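Local coordinates for protein VP1 (PDB 4PCH) that probably serves as the major capsid protein of human polyomavirus 7, assembling as pentamers of jelly-roll subunits that build the icosahedral shell, at residues Leu140-Pro149 / Ala167-Val175. Sequence-based numbering, arbitrary orientation.
Sequences LKVNEALEGP and ANFPVELWV
Glu147 meets Asn168, Phe169 and Trp174 where two loops of the VP1 jelly roll pack together, the first leaving strand 141-142 through a type I turn at Asn143-Leu146, the second running into strand 174-176. Glu147 CB sits 3.5 Å from Asn168 O and also touches Trp174 NE1. CG, turned anti to the carbonyl carbon, comes down over the centre of the Phe169 ring, 3.6 Å from the centroid, a CH-pi contact. A bend at chi2 (-74°) keeps CD beside Phe169 CZ, and the carboxylate plane is turned 17° from the ring plane; its OE1 forms a salt bridge with Lys162. The Glu147 backbone is gripped at both ends: N donates to Asn168 O, and O accepts from Trp174 NE1, which approaches from above the carbonyl plane. Further along, Leu173 CD1 meets both Val142 methyls tip to tip, 3.5 Å from Val142 CG1, and reaches Pro149 CD, while Leu173 CD2 touches Leu140 CD2; Leu53 of strand 52-53 packs on the same leucine pair. At the Asn143-Leu146 turn, Ala145 O lies in the plane of the Asn168 amide and accepts from Asn168 ND2 at 2.9 Å in a nearly straight bond of 170°.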
loop_
_atom_site.group_PDB
_atom_site.type_symbol
_atom_site.label_atom_id
_atom_site.label_comp_id
_atom_site.label_asym_id
_atom_site.label_seq_id
_atom_site.Cartn_x
_atom_site.Cartn_y
_atom_site.Cartn_z
ATOM N N LEU B 140 5.404 18.948 -27.568
ATOM C CA LEU B 140 4.159 19.129 -26.813
ATOM C C LEU B 140 3.738 20.575 -26.974
ATOM O O LEU B 140 4.494 21.480 -26.638
ATOM C CB LEU B 140 4.290 18.811 -25.321
ATOM C CG LEU B 140 2.975 18.912 -24.517
ATOM C CD1 LEU B 140 1.977 17.798 -24.889
ATOM C CD2 LEU B 140 3.209 18.906 -23.018
ATOM N N LYS B 141 2.541 20.752 -27.535
ATOM C CA LYS B 141 2.001 22.065 -27.832
ATOM C C LYS B 141 0.902 22.417 -26.845
ATOM O O LYS B 141 0.247 21.535 -26.275
ATOM C CB LYS B 141 1.471 22.095 -29.258
ATOM C CG LYS B 141 2.571 21.905 -30.306
ATOM C CD LYS B 141 2.003 21.303 -31.582
ATOM C CE LYS B 141 3.070 21.118 -32.654
ATOM N NZ LYS B 141 2.502 20.484 -33.878
ATOM N N VAL B 142 0.723 23.727 -26.639
ATOM C CA VAL B 142 -0.220 24.243 -25.645
ATOM C C VAL B 142 -1.013 25.390 -26.251
ATOM O O VAL B 142 -0.438 26.372 -26.711
ATOM C CB VAL B 142 0.524 24.765 -24.396
ATOM C CG1 VAL B 142 -0.475 25.097 -23.282
ATOM C CG2 VAL B 142 1.529 23.723 -23.917
ATOM N N ASN B 143 -2.326 25.249 -26.255
ATOM C CA ASN B 143 -3.195 26.305 -26.749
ATOM C C ASN B 143 -2.963 27.631 -26.006
ATOM O O ASN B 143 -2.769 27.647 -24.791
ATOM C CB ASN B 143 -4.645 25.889 -26.618
ATOM C CG ASN B 143 -5.569 26.882 -27.271
ATOM O OD1 ASN B 143 -5.901 27.889 -26.670
ATOM N ND2 ASN B 143 -5.958 26.621 -28.507
ATOM N N GLU B 144 -2.981 28.723 -26.762
ATOM C CA GLU B 144 -2.668 30.046 -26.248
ATOM C C GLU B 144 -3.639 30.577 -25.202
ATOM O O GLU B 144 -3.313 31.542 -24.508
ATOM C CB GLU B 144 -2.568 31.052 -27.403
ATOM C CG GLU B 144 -1.335 30.854 -28.280
ATOM C CD GLU B 144 -0.037 30.919 -27.481
ATOM O OE1 GLU B 144 0.427 29.852 -27.010
ATOM O OE2 GLU B 144 0.499 32.037 -27.293
ATOM N N ALA B 145 -4.814 29.965 -25.083
ATOM C CA ALA B 145 -5.756 30.307 -24.002
ATOM C C ALA B 145 -5.283 29.850 -22.640
ATOM O O ALA B 145 -5.779 30.319 -21.597
ATOM C CB ALA B 145 -7.138 29.748 -24.313
ATOM N N LEU B 146 -4.308 28.937 -22.634
ATOM C CA LEU B 146 -3.745 28.408 -21.419
ATOM C C LEU B 146 -2.406 29.075 -21.104
ATOM O O LEU B 146 -1.715 29.563 -22.004
ATOM C CB LEU B 146 -3.537 26.884 -21.578
ATOM C CG LEU B 146 -4.812 26.127 -21.893
ATOM C CD1 LEU B 146 -4.514 24.679 -22.229
ATOM C CD2 LEU B 146 -5.829 26.235 -20.769
ATOM N N GLU B 147 -2.033 29.079 -19.828
ATOM C CA GLU B 147 -0.740 29.648 -19.400
ATOM C C GLU B 147 0.415 28.750 -19.867
ATOM O O GLU B 147 0.606 27.611 -19.353
ATOM C CB GLU B 147 -0.670 29.810 -17.870
ATOM C CG GLU B 147 -1.386 31.056 -17.333
ATOM C CD GLU B 147 -0.666 32.391 -17.593
ATOM O OE1 GLU B 147 0.441 32.427 -18.149
ATOM O OE2 GLU B 147 -1.202 33.459 -17.239
ATOM N N GLY B 148 1.176 29.264 -20.832
ATOM C CA GLY B 148 2.282 28.511 -21.421
ATOM C C GLY B 148 3.451 28.489 -20.436
ATOM O O GLY B 148 3.819 29.544 -19.913
ATOM N N PRO B 149 4.067 27.319 -20.244
ATOM C CA PRO B 149 5.138 27.150 -19.272
ATOM C C PRO B 149 6.519 27.552 -19.735
ATOM O O PRO B 149 7.461 27.412 -18.952
ATOM C CB PRO B 149 5.149 25.639 -19.062
ATOM C CG PRO B 149 4.858 25.112 -20.414
ATOM C CD PRO B 149 3.768 26.033 -20.907
ATOM N N ALA B 167 -7.314 31.044 -13.509
ATOM C CA ALA B 167 -8.030 29.789 -13.681
ATOM C C ALA B 167 -7.461 28.942 -14.813
ATOM O O ALA B 167 -7.952 27.857 -15.074
ATOM C CB ALA B 167 -9.493 30.117 -13.989
ATOM N N ASN B 168 -6.433 29.416 -15.486
ATOM C CA ASN B 168 -5.957 28.740 -16.699
ATOM C C ASN B 168 -4.513 28.209 -16.682
ATOM O O ASN B 168 -3.818 28.264 -17.686
ATOM C CB ASN B 168 -6.175 29.651 -17.885
ATOM C CG ASN B 168 -5.304 30.907 -17.844
ATOM O OD1 ASN B 168 -4.892 31.379 -16.769
ATOM N ND2 ASN B 168 -5.029 31.449 -19.013
ATOM N N PHE B 169 -4.098 27.695 -15.549
ATOM C CA PHE B 169 -2.805 27.043 -15.374
ATOM C C PHE B 169 -2.974 25.529 -15.423
ATOM O O PHE B 169 -3.411 24.913 -14.466
ATOM C CB PHE B 169 -2.205 27.418 -14.011
ATOM C CG PHE B 169 -1.588 28.787 -13.960
ATOM C CD1 PHE B 169 -2.339 29.894 -13.650
ATOM C CD2 PHE B 169 -0.221 28.957 -14.164
ATOM C CE1 PHE B 169 -1.758 31.147 -13.594
ATOM C CE2 PHE B 169 0.368 30.213 -14.090
ATOM C CZ PHE B 169 -0.400 31.316 -13.807
ATOM N N PRO B 170 -2.571 24.901 -16.536
ATOM C CA PRO B 170 -2.733 23.444 -16.580
ATOM C C PRO B 170 -1.821 22.699 -15.619
ATOM O O PRO B 170 -0.634 22.995 -15.548
ATOM C CB PRO B 170 -2.348 23.102 -18.034
ATOM C CG PRO B 170 -2.547 24.364 -18.778
ATOM C CD PRO B 170 -2.087 25.425 -17.807
ATOM N N VAL B 171 -2.362 21.671 -14.971
ATOM C CA VAL B 171 -1.626 20.895 -13.992
ATOM C C VAL B 171 -0.544 20.047 -14.667
ATOM O O VAL B 171 0.428 19.669 -14.050
ATOM C CB VAL B 171 -2.580 20.015 -13.151
ATOM C CG1 VAL B 171 -3.631 20.871 -12.460
ATOM C CG2 VAL B 171 -3.233 18.924 -13.992
ATOM N N GLU B 172 -0.722 19.775 -15.963
ATOM C CA GLU B 172 0.288 19.072 -16.740
ATOM C C GLU B 172 1.568 19.888 -16.988
ATOM O O GLU B 172 2.580 19.308 -17.382
ATOM C CB GLU B 172 -0.281 18.653 -18.080
ATOM C CG GLU B 172 -1.310 17.566 -17.975
ATOM C CD GLU B 172 -2.171 17.485 -19.217
ATOM O OE1 GLU B 172 -1.626 17.177 -20.286
ATOM O OE2 GLU B 172 -3.376 17.712 -19.094
ATOM N N LEU B 173 1.528 21.216 -16.768
ATOM C CA LEU B 173 2.620 22.107 -17.175
ATOM C C LEU B 173 3.232 22.964 -16.048
ATOM O O LEU B 173 4.218 23.681 -16.269
ATOM C CB LEU B 173 2.097 23.044 -18.269
ATOM C CG LEU B 173 1.441 22.404 -19.490
ATOM C CD1 LEU B 173 0.813 23.484 -20.410
ATOM C CD2 LEU B 173 2.482 21.574 -20.249
ATOM N N TRP B 174 2.655 22.903 -14.849
ATOM C CA TRP B 174 3.029 23.820 -13.754
ATOM C C TRP B 174 3.138 23.019 -12.465
ATOM O O TRP B 174 2.142 22.369 -12.099
ATOM C CB TRP B 174 1.983 24.917 -13.601
ATOM C CG TRP B 174 1.921 25.867 -14.767
ATOM C CD1 TRP B 174 1.057 25.835 -15.825
ATOM C CD2 TRP B 174 2.786 26.975 -14.994
ATOM N NE1 TRP B 174 1.332 26.857 -16.689
ATOM C CE2 TRP B 174 2.391 27.582 -16.194
ATOM C CE3 TRP B 174 3.868 27.524 -14.280
ATOM C CZ2 TRP B 174 3.030 28.705 -16.702
ATOM C CZ3 TRP B 174 4.505 28.641 -14.797
ATOM C CH2 TRP B 174 4.096 29.209 -15.999
ATOM N N VAL B 175 4.288 23.087 -11.808
ATOM C CA VAL B 175 4.612 22.300 -10.615
ATOM C C VAL B 175 4.849 23.240 -9.419
ATOM O O VAL B 175 5.532 24.260 -9.575
ATOM C CB VAL B 175 5.897 21.484 -10.860
ATOM C CG1 VAL B 175 6.229 20.620 -9.661
ATOM C CG2 VAL B 175 5.766 20.598 -12.105
#